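Side-chain contacts in transcriptional regulator (Bacillus subtilis, PDB 1VI0), which represses transcription of genes for fatty acid transport and beta-oxidation, and is specifically prevented from binding DNA by long-chain fatty acyl-CoA: residues Ser29-Ile34 / Gly43-Tyr48; Ser90-Leu95 / Met157-Ile162; Leu102-Gln107 / Asn172-Asp177. All blocks are in the same frame, centred on the assembly; numbering follows the deposited sequence.

How the contacts relate
From the N terminus, contact 1 (29-34 with 43-48) comes first and closes a short loop: two neighbouring helices of the predicted helix-turn-helix, in the TetR-type DNA-binding part. Contacts 2 and 3 follow in the C-terminal regulatory part, and their segments alternate along the chain: helix 81-97, helix 100-109, helix 151-171, then the loop after it. Contact 2 (90-95 with 157-162) joins the first and third of these beside the bound acyl chain; contact 3 (102-107 with 172-177) joins the second and fourth. They touch through Leu-95 and Leu-102. Contact 3 lies nearer the DNA-binding part, with about 8 Å between its nearest atoms and those of contact 1.

Contact 1 (Ser29-Ile34 / Gly43-Tyr48); sequences SQVSKI and GTIYLY
The helix-turn-helix predicted for this TetR-family repressor is packed together here, with the start of helix 31-38 against helix 42-48. Val-31 carries the contact with both methyls. CG1 fits between Ile-45 and the Tyr-46 ring, which it meets obliquely, 3.8 Å from CZ of Tyr-46. It lies 3.7 Å from CG2 of Ile-45 and as near to CB of that residue, the valine and isoleucine side chains passing alongside and pointing opposite ways. CG2 of Val-31 goes to the phenol oxygen, meeting OH of Tyr-46 at 3.5 Å, a van der Waals approach. With CG anti to its carbonyl carbon (chi1 -69°), Tyr-46 extends its ring across the gap to Val-31 on the more exposed side of the contact. On the buried side Ile-34 adds a looser touch, its CG2 4.4 Å from CD1 of Ile-45. Ile-34 and Ile-45 both rest on Ile-55 of helix 52-75, and Ile-45 also on Ile-13 of helix 9-24, joining the core of the DNA-binding domain. At the N-cap of helix 31-38, the side chain of Gln-30 folds back, and its OE1 accepts a weak but nearly straight bond from N of Val-31 (3.3 Å, 168°).

Contact 2 (Ser90-Leu95 / Met157-Ile162); sequences SKHFSL and MIFGTI. With DCC (dodecyl-coa), chain C.
The axes of helical segments 90-95 and 157-162 point broadly the same way, crossing at -30° with a closest approach of 11.8 Å; His-92 and Ile-162 are nearest in the backbone. The wide gap is bridged by large side chains. Ile-162 sets its CG2 methyl over the centre of the His-92 imidazole, 3.5 Å from the centroid and 13° off the normal, a CH-pi contact. The methyl is brought there by lying anti to the backbone N of Ile-162, while CG1 takes the position anti to the carbonyl carbon. The same CG2 meets Phe-93, whose CE1 is 3.7 Å away; the Phe-93 ring also turns its edge to the Ile-162 carbonyl oxygen, which lies in the ring plane. CE1 of Phe-159 stands at the edge of the imidazole, 4.4 Å from CE1 of His-92.

The other face of the imidazole is turned to the acyl chain of dodecyl-CoA, with CA9 over the rim and CA8 3.7 Å from CE1 of His-92. A hydrogen bond between ND1 and Tyr-128 OH probably helps to fix the ring's rotation between methyl and ligand. Farther along the ligand, Phe-159 directs its ring edge at CP1 next to the thioester sulfur, CE2 being 3.9 Å from CP1. Near the far end of the acyl chain, CD1 of Leu-95 comes within 3.4 Å of C11. His-92, Leu-95 and Phe-159 line the helix-walled acyl-CoA pocket of this TetR-family regulatory domain, with Ile-162 backing the imidazole and Phe-93 packed on Ile-162.

Contact 3 (Leu102-Gln107 / Asn172-Asp177); sequences LAIVTQ and NDQKYD
Gln-174 lays the end of its side chain against helix 100-109, its amide resting on the methyl of Ala-103 and beside Ile-104. NE2 is 4.0 Å from CB of Ala-103 and 3.9 Å from CG1 of Ile-104, and OE1 of the same amide lies 4.1 Å from that alanine CB. The Gln-174 chain is extended beyond CG (chi2 172°), which lets it span the gap between backbones whose nearest CA atoms, those of Ala-103 and Gln-174, are 8.9 Å apart. It crosses the Ile-104 side chain at about a right angle, with CG1 of Ile-104 next to the amide nitrogen. No hydrogen bond joins the two segments. The polar tie is made just before the helical segment, where NE2 of Gln-174 bonds to the carbonyl oxygen of His-100, which helps to hold the amide over the first turns of the helix. Trp-169 of helix 151-171 also packs on Gln-174. Elsewhere on segment 102-107, Val-105 packs on Val-18 and Ile-21 of helix 9-24 in the DNA-binding part.

Gln-174 directly follows the C-prime residue of the Schellman motif that ends helix 151-171, and this turn probably helps to aim its side chain at helix 100-109. Asp-173, with positive phi, is that C-prime residue; in the motif N of Gln-174 bonds back to Trp-169 O and N of Asp-173 to Val-170 O.

Contact 1 (Ser29-Ile34 / Gly43-Tyr48)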
# COMPACT_ATOMS: atom_id res chain seq x y z
N SER A 29 1.78 3.04 21.77
CA SER A 29 3.04 2.46 22.12
C SER A 29 4.05 3.45 22.69
O SER A 29 5.13 3.71 22.13
CB SER A 29 3.66 1.80 20.85
OG SER A 29 2.76 0.84 20.34
N GLN A 30 3.80 3.95 23.91
CA GLN A 30 4.72 4.88 24.52
C GLN A 30 5.98 4.22 25.05
O GLN A 30 6.02 3.05 25.40
CB GLN A 30 4.04 5.70 25.64
CG GLN A 30 4.85 6.95 26.01
CD GLN A 30 5.21 7.77 24.78
OE1 GLN A 30 6.36 8.14 24.54
NE2 GLN A 30 4.18 8.05 23.97
N VAL A 31 7.04 5.02 25.17
CA VAL A 31 8.32 4.58 25.70
C VAL A 31 8.20 3.77 26.96
O VAL A 31 8.76 2.65 27.08
CB VAL A 31 9.23 5.81 25.87
CG1 VAL A 31 10.59 5.45 26.46
CG2 VAL A 31 9.43 6.48 24.50
N SER A 32 7.39 4.19 27.94
CA SER A 32 7.22 3.44 29.17
C SER A 32 6.75 2.01 28.91
O SER A 32 7.24 1.09 29.55
CB SER A 32 6.26 4.14 30.12
OG SER A 32 4.92 4.07 29.61
N LYS A 33 5.80 1.83 27.99
CA LYS A 33 5.27 0.49 27.69
C LYS A 33 6.34 -0.39 27.06
O LYS A 33 6.47 -1.57 27.38
CB LYS A 33 4.04 0.61 26.77
CG LYS A 33 2.97 1.55 27.31
CD LYS A 33 1.69 1.50 26.48
CE LYS A 33 0.77 2.66 26.84
NZ LYS A 33 0.64 2.79 28.33
N ILE A 34 7.15 0.21 26.18
CA ILE A 34 8.24 -0.52 25.51
C ILE A 34 9.31 -0.91 26.52
O ILE A 34 9.80 -2.05 26.54
CB ILE A 34 8.84 0.34 24.37
CG1 ILE A 34 7.75 0.67 23.36
CG2 ILE A 34 10.04 -0.35 23.75
CD1 ILE A 34 8.15 1.57 22.23
N GLY A 43 14.80 5.46 31.12
CA GLY A 43 16.05 6.12 30.83
C GLY A 43 16.97 5.32 29.95
O GLY A 43 17.82 5.90 29.26
N THR A 44 16.89 3.98 29.97
CA THR A 44 17.75 3.20 29.08
C THR A 44 17.23 3.24 27.63
O THR A 44 18.07 3.18 26.72
CB THR A 44 17.88 1.74 29.52
OG1 THR A 44 18.42 1.70 30.87
CG2 THR A 44 18.85 0.98 28.61
N ILE A 45 15.97 3.49 27.43
CA ILE A 45 15.43 3.63 26.06
C ILE A 45 16.02 4.88 25.42
O ILE A 45 16.59 4.90 24.33
CB ILE A 45 13.90 3.77 26.06
CG1 ILE A 45 13.19 2.62 26.73
CG2 ILE A 45 13.41 3.94 24.61
CD1 ILE A 45 13.47 1.28 26.05
N TYR A 46 15.97 5.99 26.18
CA TYR A 46 16.49 7.26 25.75
C TYR A 46 17.98 7.30 25.57
O TYR A 46 18.55 8.01 24.75
CB TYR A 46 16.04 8.39 26.71
CG TYR A 46 14.56 8.63 26.59
CD1 TYR A 46 13.99 8.99 25.38
CD2 TYR A 46 13.74 8.47 27.72
CE1 TYR A 46 12.61 9.20 25.30
CE2 TYR A 46 12.38 8.67 27.64
CZ TYR A 46 11.84 9.04 26.42
OH TYR A 46 10.50 9.29 26.36
N LEU A 47 18.70 6.42 26.29
CA LEU A 47 20.15 6.32 26.06
C LEU A 47 20.40 5.92 24.61
O LEU A 47 21.38 6.33 24.01
CB LEU A 47 20.71 5.32 27.04
CG LEU A 47 22.19 5.15 27.28
CD1 LEU A 47 22.72 4.01 26.42
CD2 LEU A 47 23.01 6.40 27.09
N TYR A 48 19.45 5.22 23.97
CA TYR A 48 19.68 4.81 22.58
C TYR A 48 18.81 5.51 21.57
O TYR A 48 19.20 5.51 20.36
CB TYR A 48 19.42 3.27 22.49
CG TYR A 48 20.47 2.49 23.26
CD1 TYR A 48 21.74 2.36 22.73
CD2 TYR A 48 20.19 1.86 24.45
CE1 TYR A 48 22.72 1.64 23.38
CE2 TYR A 48 21.15 1.13 25.12
CZ TYR A 48 22.40 1.01 24.58
OH TYR A 48 23.41 0.30 25.22

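Contact 2 (Ser90-Leu95 / Met157-Ile162)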
# COMPACT_ATOMS: atom_id res chain seq x y z
N SER A 90 10.23 -14.62 -2.60
CA SER A 90 10.19 -15.67 -1.56
C SER A 90 10.85 -15.21 -0.27
O SER A 90 10.30 -15.46 0.81
CB SER A 90 10.82 -16.93 -2.14
OG SER A 90 12.20 -16.82 -2.30
N LYS A 91 11.93 -14.40 -0.34
CA LYS A 91 12.58 -13.91 0.85
C LYS A 91 11.71 -12.86 1.57
O LYS A 91 11.64 -12.94 2.81
CB LYS A 91 14.01 -13.50 0.63
CG LYS A 91 14.86 -14.67 0.10
CD LYS A 91 15.37 -15.49 1.28
CE LYS A 91 15.16 -16.98 1.07
NZ LYS A 91 13.71 -17.36 1.24
N HIS A 92 11.05 -12.04 0.81
CA HIS A 92 10.14 -11.02 1.42
C HIS A 92 9.02 -11.73 2.18
O HIS A 92 8.75 -11.50 3.36
CB HIS A 92 9.66 -10.08 0.35
CG HIS A 92 8.81 -8.91 0.73
ND1 HIS A 92 8.90 -7.66 0.13
CD2 HIS A 92 7.79 -8.82 1.60
CE1 HIS A 92 7.93 -6.89 0.62
NE2 HIS A 92 7.25 -7.57 1.56
N PHE A 93 8.35 -12.67 1.51
CA PHE A 93 7.22 -13.42 2.10
C PHE A 93 7.68 -14.21 3.33
O PHE A 93 7.02 -14.11 4.37
CB PHE A 93 6.66 -14.36 1.00
CG PHE A 93 5.83 -13.66 -0.04
CD1 PHE A 93 5.57 -12.29 -0.04
CD2 PHE A 93 5.12 -14.44 -0.97
CE1 PHE A 93 4.73 -11.75 -0.98
CE2 PHE A 93 4.28 -13.88 -1.91
CZ PHE A 93 4.07 -12.49 -1.91
N SER A 94 8.83 -14.87 3.23
CA SER A 94 9.36 -15.68 4.30
C SER A 94 9.67 -14.89 5.57
O SER A 94 9.40 -15.33 6.70
CB SER A 94 10.62 -16.49 3.89
OG SER A 94 10.20 -17.47 2.93
N LEU A 95 10.32 -13.77 5.45
CA LEU A 95 10.63 -12.89 6.58
C LEU A 95 9.37 -12.53 7.35
O LEU A 95 9.29 -12.82 8.57
CB LEU A 95 11.26 -11.63 5.98
CG LEU A 95 12.02 -10.64 6.87
CD1 LEU A 95 11.39 -9.27 6.85
CD2 LEU A 95 12.26 -11.15 8.27
N MSE A 157 5.16 -1.54 -9.80
CA MSE A 157 4.31 -2.75 -9.99
C MSE A 157 4.86 -3.89 -9.15
O MSE A 157 4.06 -4.58 -8.41
CB MSE A 157 4.22 -3.13 -11.45
CG MSE A 157 3.40 -4.35 -11.77
SE MSE A 157 3.06 -5.07 -13.48
CE MSE A 157 4.78 -5.64 -14.09
N ILE A 158 6.14 -4.18 -9.20
CA ILE A 158 6.70 -5.31 -8.46
C ILE A 158 6.52 -5.18 -6.99
O ILE A 158 5.97 -6.01 -6.26
CB ILE A 158 8.20 -5.55 -8.82
CG1 ILE A 158 8.27 -5.91 -10.30
CG2 ILE A 158 8.80 -6.59 -7.92
CD1 ILE A 158 9.70 -5.91 -10.83
N PHE A 159 6.95 -4.00 -6.47
CA PHE A 159 6.82 -3.79 -5.04
C PHE A 159 5.35 -3.67 -4.62
O PHE A 159 5.03 -4.37 -3.63
CB PHE A 159 7.59 -2.53 -4.61
CG PHE A 159 7.44 -2.25 -3.17
CD1 PHE A 159 8.06 -2.98 -2.20
CD2 PHE A 159 6.50 -1.26 -2.77
CE1 PHE A 159 7.89 -2.71 -0.85
CE2 PHE A 159 6.32 -1.00 -1.43
CZ PHE A 159 6.98 -1.74 -0.47
N GLY A 160 4.49 -3.04 -5.41
CA GLY A 160 3.05 -2.90 -4.95
C GLY A 160 2.37 -4.28 -4.97
O GLY A 160 1.56 -4.50 -4.06
N THR A 161 2.71 -5.12 -5.93
CA THR A 161 2.11 -6.48 -6.03
C THR A 161 2.57 -7.32 -4.85
O THR A 161 1.76 -7.86 -4.09
CB THR A 161 2.52 -7.11 -7.36
OG1 THR A 161 1.89 -6.39 -8.44
CG2 THR A 161 2.15 -8.59 -7.43
N ILE A 162 3.86 -7.32 -4.51
CA ILE A 162 4.39 -8.03 -3.39
C ILE A 162 3.75 -7.60 -2.07
O ILE A 162 3.12 -8.31 -1.26
CB ILE A 162 5.93 -7.90 -3.29
CG1 ILE A 162 6.62 -8.53 -4.53
CG2 ILE A 162 6.41 -8.61 -2.02
CD1 ILE A 162 8.14 -8.25 -4.57
C2 DCC C . 7.27 9.29 -13.60
C4 DCC C . 8.09 9.22 -11.51
C5 DCC C . 7.58 7.97 -11.26
C6 DCC C . 6.82 7.41 -12.31
C8 DCC C . 8.63 8.54 -9.51
C10 DCC C . 11.20 -5.26 4.94
C11 DCC C . 11.36 -5.90 6.33
C12 DCC C . 11.76 -4.91 7.42
N9 DCC C . 8.75 9.60 -10.37
N7 DCC C . 7.91 7.55 -9.99
N3 DCC C . 7.99 9.92 -12.66
N1 DCC C . 6.72 8.06 -13.50
N6 DCC C . 6.24 6.22 -12.18
C1' DCC C . 9.58 10.85 -10.23
C2' DCC C . 9.49 11.51 -8.84
O2' DCC C . 8.50 12.57 -8.97
C3' DCC C . 10.90 12.19 -8.74
O3' DCC C . 10.92 13.32 -9.69
C4' DCC C . 11.78 11.04 -9.37
O4' DCC C . 10.93 10.37 -10.30
C5' DCC C . 12.37 10.16 -8.29
O5' DCC C . 11.37 9.67 -7.34
P1 DCC C . 11.28 8.15 -6.88
O11 DCC C . 10.22 8.03 -5.91
O12 DCC C . 11.23 7.26 -8.17
O6 DCC C . 12.68 7.82 -6.29
P2 DCC C . 12.97 8.47 -4.95
O21 DCC C . 14.19 7.74 -4.42
O22 DCC C . 13.00 9.93 -5.10
O7 DCC C . 11.79 8.13 -3.89
CPA DCC C . 11.86 6.81 -3.19
CPB DCC C . 10.63 6.66 -2.24
CP8 DCC C . 9.35 7.10 -2.97
CP7 DCC C . 10.87 7.61 -1.07
CP9 DCC C . 10.53 5.31 -1.63
OP3 DCC C . 9.22 6.48 -4.21
CP6 DCC C . 8.10 6.91 -2.15
OP2 DCC C . 7.94 7.54 -1.12
NP2 DCC C . 7.25 6.06 -2.67
CP5 DCC C . 5.96 5.72 -1.95
CP4 DCC C . 6.27 4.36 -1.22
CP3 DCC C . 5.12 4.00 -0.25
OP1 DCC C . 4.82 4.77 0.66
NP1 DCC C . 4.50 2.89 -0.51
CP2 DCC C . 3.36 2.35 0.25
CP1 DCC C . 3.91 1.10 0.87
S DCC C . 5.50 1.23 1.72
P3 DCC C . 11.54 14.78 -9.48
O31 DCC C . 11.25 15.21 -8.11
O32 DCC C . 12.99 14.74 -9.72
O33 DCC C . 10.82 15.58 -10.53
CA1 DCC C . 4.96 1.79 3.35
CA2 DCC C . 6.03 1.53 4.46
OA1 DCC C . 3.86 2.25 3.55
CA3 DCC C . 6.01 0.08 4.97
CA4 DCC C . 7.25 -0.73 4.88
CA5 DCC C . 7.25 -1.76 3.77
CA6 DCC C . 7.95 -3.06 4.12
CA7 DCC C . 9.27 -3.31 3.42
CA8 DCC C . 9.63 -4.70 3.05
CA9 DCC C . 9.91 -5.67 4.20

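Contact 3 (Leu102-Gln107 / Asn172-Asp177)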
# COMPACT_ATOMS: atom_id res chain seq x y z
N LEU A 102 6.09 -8.49 13.36
CA LEU A 102 6.74 -7.64 12.37
C LEU A 102 5.81 -7.38 11.19
O LEU A 102 5.84 -6.25 10.67
CB LEU A 102 8.04 -8.33 11.92
CG LEU A 102 8.85 -7.50 10.91
CD1 LEU A 102 9.18 -6.12 11.49
CD2 LEU A 102 10.13 -8.20 10.50
N ALA A 103 5.09 -8.38 10.67
CA ALA A 103 4.17 -8.17 9.56
C ALA A 103 3.09 -7.16 9.86
O ALA A 103 2.70 -6.37 9.00
CB ALA A 103 3.53 -9.51 9.16
N ILE A 104 2.58 -7.12 11.10
CA ILE A 104 1.56 -6.14 11.50
C ILE A 104 2.23 -4.75 11.50
O ILE A 104 1.70 -3.78 10.97
CB ILE A 104 0.96 -6.45 12.87
CG1 ILE A 104 -0.05 -7.61 12.77
CG2 ILE A 104 0.19 -5.19 13.40
CD1 ILE A 104 -0.46 -8.19 14.11
N VAL A 105 3.48 -4.73 11.95
CA VAL A 105 4.24 -3.46 11.96
C VAL A 105 4.45 -2.96 10.54
O VAL A 105 4.05 -1.83 10.23
CB VAL A 105 5.51 -3.57 12.76
CG1 VAL A 105 6.44 -2.34 12.51
CG2 VAL A 105 5.28 -3.70 14.27
N THR A 106 4.93 -3.80 9.60
CA THR A 106 5.23 -3.41 8.26
C THR A 106 3.99 -3.07 7.45
O THR A 106 4.04 -2.11 6.67
CB THR A 106 6.12 -4.39 7.49
OG1 THR A 106 5.39 -5.63 7.35
CG2 THR A 106 7.44 -4.68 8.23
N GLN A 107 2.88 -3.82 7.59
CA GLN A 107 1.71 -3.61 6.80
C GLN A 107 0.72 -2.59 7.33
O GLN A 107 -0.08 -2.03 6.55
CB GLN A 107 0.98 -4.94 6.54
CG GLN A 107 1.89 -5.97 5.89
CD GLN A 107 2.73 -5.47 4.75
OE1 GLN A 107 3.94 -5.34 4.90
NE2 GLN A 107 2.19 -5.23 3.57
N ASN A 172 -6.35 -11.11 6.52
CA ASN A 172 -6.95 -12.39 6.83
C ASN A 172 -6.31 -13.09 7.99
O ASN A 172 -6.08 -14.31 8.04
CB ASN A 172 -6.95 -13.25 5.54
CG ASN A 172 -7.96 -12.71 4.58
OD1 ASN A 172 -9.17 -13.02 4.70
ND2 ASN A 172 -7.54 -11.90 3.61
N ASP A 173 -5.71 -12.32 8.91
CA ASP A 173 -5.09 -12.78 10.12
C ASP A 173 -3.94 -13.72 9.94
O ASP A 173 -3.64 -14.62 10.70
CB ASP A 173 -6.23 -13.48 10.96
CG ASP A 173 -7.05 -12.39 11.66
OD1 ASP A 173 -8.13 -12.02 11.16
OD2 ASP A 173 -6.58 -11.95 12.74
N GLN A 174 -3.24 -13.60 8.78
CA GLN A 174 -2.11 -14.38 8.40
C GLN A 174 -2.42 -15.89 8.50
O GLN A 174 -1.54 -16.66 8.78
CB GLN A 174 -0.88 -14.06 9.28
CG GLN A 174 -0.58 -12.56 9.34
CD GLN A 174 0.49 -12.17 10.33
OE1 GLN A 174 1.51 -12.84 10.54
NE2 GLN A 174 0.32 -10.99 10.96
N LYS A 175 -3.66 -16.22 8.10
CA LYS A 175 -4.09 -17.62 8.30
C LYS A 175 -3.71 -18.57 7.20
O LYS A 175 -3.76 -19.82 7.42
CB LYS A 175 -5.60 -17.59 8.55
CG LYS A 175 -6.49 -17.25 7.39
CD LYS A 175 -7.97 -17.39 7.82
CE LYS A 175 -8.89 -16.50 7.01
NZ LYS A 175 -10.35 -16.83 7.31
N TYR A 176 -3.28 -18.12 6.03
CA TYR A 176 -2.89 -19.03 4.93
C TYR A 176 -1.42 -18.95 4.64
O TYR A 176 -0.71 -18.06 5.13
CB TYR A 176 -3.80 -18.88 3.74
CG TYR A 176 -3.85 -17.45 3.20
CD1 TYR A 176 -2.83 -16.99 2.35
CD2 TYR A 176 -4.91 -16.63 3.48
CE1 TYR A 176 -2.93 -15.70 1.79
CE2 TYR A 176 -5.00 -15.34 2.93
CZ TYR A 176 -4.01 -14.89 2.09
OH TYR A 176 -4.14 -13.61 1.57
N ASP A 177 -0.86 -19.89 3.88
CA ASP A 177 0.53 -20.04 3.59
C ASP A 177 1.04 -19.04 2.54
O ASP A 177 1.25 -19.34 1.37
CB ASP A 177 0.81 -21.48 3.09
CG ASP A 177 2.25 -21.81 3.04
OD1 ASP A 177 3.17 -20.95 3.07
OD2 ASP A 177 2.54 -23.04 2.83